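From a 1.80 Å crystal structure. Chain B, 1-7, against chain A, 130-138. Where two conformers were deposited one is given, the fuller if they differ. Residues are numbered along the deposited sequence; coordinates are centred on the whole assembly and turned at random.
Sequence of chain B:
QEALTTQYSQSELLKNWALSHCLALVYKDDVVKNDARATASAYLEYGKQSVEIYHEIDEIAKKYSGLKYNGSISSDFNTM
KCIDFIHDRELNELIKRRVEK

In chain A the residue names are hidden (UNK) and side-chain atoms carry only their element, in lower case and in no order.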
# COMPACT_ATOMS: atom_id res chain seq x y z
N GLN B 1 13.33 -5.55 14.93
CA GLN B 1 12.24 -4.78 15.55
C GLN B 1 10.94 -5.56 15.37
O GLN B 1 10.62 -6.03 14.27
CB GLN B 1 12.19 -3.37 14.92
CG GLN B 1 13.34 -2.44 15.40
CD GLN B 1 14.07 -1.66 14.28
OE1 GLN B 1 14.19 -2.12 13.14
NE2 GLN B 1 14.59 -0.49 14.64
N GLU B 2 10.20 -5.74 16.46
CA GLU B 2 8.86 -6.36 16.30
C GLU B 2 7.89 -5.28 15.82
O GLU B 2 7.92 -4.16 16.35
CB GLU B 2 8.35 -7.00 17.60
CG GLU B 2 7.06 -7.79 17.39
CD GLU B 2 6.57 -8.52 18.62
OE1 GLU B 2 5.33 -8.57 18.80
OE2 GLU B 2 7.39 -9.05 19.40
N ALA B 3 7.05 -5.60 14.84
CA ALA B 3 6.03 -4.66 14.35
C ALA B 3 4.95 -4.43 15.39
O ALA B 3 4.95 -5.07 16.46
CB ALA B 3 5.41 -5.16 13.05
N LEU B 4 4.03 -3.53 15.09
CA LEU B 4 2.96 -3.17 16.03
C LEU B 4 1.77 -4.12 16.02
O LEU B 4 0.74 -3.82 16.63
CB LEU B 4 2.48 -1.75 15.78
CG LEU B 4 3.58 -0.69 15.87
CD1 LEU B 4 2.99 0.70 15.52
CD2 LEU B 4 4.31 -0.68 17.22
N THR B 5 1.90 -5.25 15.32
CA THR B 5 0.77 -6.12 15.01
C THR B 5 -0.11 -6.47 16.22
O THR B 5 -1.33 -6.47 16.11
CB THR B 5 1.27 -7.41 14.30
OG1 THR B 5 2.31 -7.04 13.38
CG2 THR B 5 0.13 -8.10 13.52
N THR B 6 0.51 -6.73 17.37
CA THR B 6 -0.21 -7.14 18.58
C THR B 6 -0.97 -6.02 19.28
O THR B 6 -1.75 -6.28 20.22
CB THR B 6 0.73 -7.75 19.63
OG1 THR B 6 1.75 -6.80 19.96
CG2 THR B 6 1.35 -9.06 19.10
N GLN B 7 -0.78 -4.80 18.82
CA GLN B 7 -1.38 -3.64 19.47
C GLN B 7 -2.75 -3.25 18.88
O GLN B 7 -3.50 -2.49 19.51
CB GLN B 7 -0.41 -2.46 19.48
CG GLN B 7 0.79 -2.68 20.41
CD GLN B 7 1.87 -1.61 20.28
OE1 GLN B 7 1.58 -0.42 20.15
NE2 GLN B 7 3.12 -2.04 20.33
N UNK A 130 7.54 -16.36 22.08
CA UNK A 130 8.54 -15.34 22.33
C UNK A 130 8.21 -14.06 21.59
O UNK A 130 7.15 -13.94 20.95
N UNK A 131 9.16 -13.13 21.62
CA UNK A 131 8.97 -11.86 20.93
C UNK A 131 9.95 -11.65 19.77
O UNK A 131 10.99 -12.31 19.69
c UNK A 131 10.38 -10.58 22.63
c UNK A 131 9.06 -10.70 21.92
c UNK A 131 11.84 -10.86 24.25
n UNK A 131 10.62 -11.16 23.86
n UNK A 131 12.40 -10.09 23.34
c UNK A 131 11.51 -9.90 22.31
N UNK A 132 9.60 -10.74 18.87
CA UNK A 132 10.49 -10.41 17.76
C UNK A 132 9.93 -10.72 16.38
O UNK A 132 10.46 -10.24 15.38
N UNK A 133 8.86 -11.51 16.33
CA UNK A 133 8.19 -11.81 15.06
C UNK A 133 6.95 -10.96 14.88
O UNK A 133 6.20 -10.73 15.82
c UNK A 133 9.42 -18.37 15.00
c UNK A 133 10.07 -16.17 14.40
c UNK A 133 10.10 -13.95 14.07
c UNK A 133 8.84 -15.64 14.85
c UNK A 133 7.77 -13.27 14.95
c UNK A 133 10.37 -17.54 14.47
c UNK A 133 7.88 -16.51 15.38
c UNK A 133 8.18 -17.87 15.47
n UNK A 133 10.82 -15.13 13.91
c UNK A 133 8.88 -14.23 14.63
N UNK A 134 6.73 -10.54 13.64
CA UNK A 134 5.70 -9.58 13.33
C UNK A 134 4.40 -10.24 12.91
O UNK A 134 3.40 -9.53 12.71
c UNK A 134 6.21 -8.67 12.22
o UNK A 134 7.24 -7.84 12.71
N UNK A 135 4.40 -11.55 12.76
CA UNK A 135 3.23 -12.27 12.24
C UNK A 135 2.67 -13.31 13.22
O UNK A 135 1.69 -13.99 12.90
c UNK A 135 4.55 -14.14 11.13
o UNK A 135 5.58 -13.99 11.81
c UNK A 135 3.58 -12.97 10.91
n UNK A 135 4.20 -15.31 10.61
N UNK A 136 3.30 -13.45 14.39
CA UNK A 136 2.96 -14.54 15.32
C UNK A 136 3.64 -14.34 16.67
O UNK A 136 4.63 -13.62 16.77
c UNK A 136 3.34 -15.91 14.73
N UNK A 137 3.09 -15.00 17.68
CA UNK A 137 3.63 -14.93 19.04
C UNK A 137 4.55 -16.12 19.29
O UNK A 137 5.13 -16.25 20.37
n UNK A 137 3.08 -11.87 19.73
c UNK A 137 2.49 -14.97 20.07
n UNK A 137 4.94 -11.14 20.89
c UNK A 137 4.22 -11.20 19.78
c UNK A 137 1.67 -13.69 20.24
c UNK A 137 2.48 -12.60 20.84
n UNK A 137 4.64 -10.61 18.69
N UNK A 138 4.65 -17.02 18.33
CA UNK A 138 5.41 -18.24 18.58
C UNK A 138 5.33 -19.21 17.43
O UNK A 138 4.93 -18.83 16.32
O HOH W 1 9.87 -8.22 13.41
O HOH W 2 12.80 -8.68 15.28

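Position 130 has no side-chain atoms, so it is glycine, G130(A); it lies in a strand, and its N donates to the backbone O of position 137 at 3.0 Å. Position 131 carries one carbon and then a five-membered ring of three carbons and two nitrogens, which is the imidazole of histidine. The nearest approach of H131(A) to chain B is made by CB, 3.4 Å from E2(B) OE2; the ring lies farther from that oxygen.

Position 132 again lacks side-chain atoms and is glycine. Its phi/psi of 117/-14° would jam a CB against the carbonyl O of the preceding residue, so the backbone alone calls for G132(A). Its N donates to E2(B) OE2 at 2.8 Å with an N-H...acceptor angle of 163°, close to linear.

Position 133 shows one carbon followed by fused five- and six-membered rings with eight carbons and one nitrogen, an indole, hence tryptophan. The CA-to-CB bond of W133(A) points away from chain B; the backbone makes the approach, with W133(A) O 3.4 Å from E2(B) CG.

Position 134 has one carbon and one oxygen, unbranched, which is serine. S134(A) OG accepts from A3(B) N at 3.1 Å (153°), while S134(A) O accepts from T5(B) OG1 at 2.8 Å. One residue thus engages two positions of chain B through side chain and backbone.

Position 135 has two carbons, the second bearing one oxygen and one nitrogen. The nitrogen beside the oxygen makes this a carboxamide attached directly to CB, hence asparagine; the CA-to-CB bond of N135(A) points away from the chain B stretch. Position 136 has a single carbon, so it is alanine; A136(A) makes no contact.

Position 137 has three carbons, a nitrogen, and a carbon carrying two more nitrogens: a guanidinium, hence arginine. E2(B) OE1 lies at the guanidinium edge, near its plane, in a salt bridge to R137(A) NH2. The modelled 2.2 Å between E2(B) OE1 and R137(A) NH2 is too short, so their exact placement is less sure. Over one face sits T6(B) CG2, 3.4 Å from R137(A) NE. Position 138, without side-chain atoms, is glycine, G138(A), beyond reach.

The contact works through E2(B), whose extended side chain (chi1 and chi2 both t) brings its carboxylate to the G132(A) amide and the R137(A) guanidinium, while S134(A) holds A3(B) and T5(B). Water 1 joins Q1(B) O (2.5 Å), G132(A) O (2.9 Å) and S134(A) OG (2.7 Å), extending the polar network to the start of chain B.

Chain A (130-138) GHGWSNARG
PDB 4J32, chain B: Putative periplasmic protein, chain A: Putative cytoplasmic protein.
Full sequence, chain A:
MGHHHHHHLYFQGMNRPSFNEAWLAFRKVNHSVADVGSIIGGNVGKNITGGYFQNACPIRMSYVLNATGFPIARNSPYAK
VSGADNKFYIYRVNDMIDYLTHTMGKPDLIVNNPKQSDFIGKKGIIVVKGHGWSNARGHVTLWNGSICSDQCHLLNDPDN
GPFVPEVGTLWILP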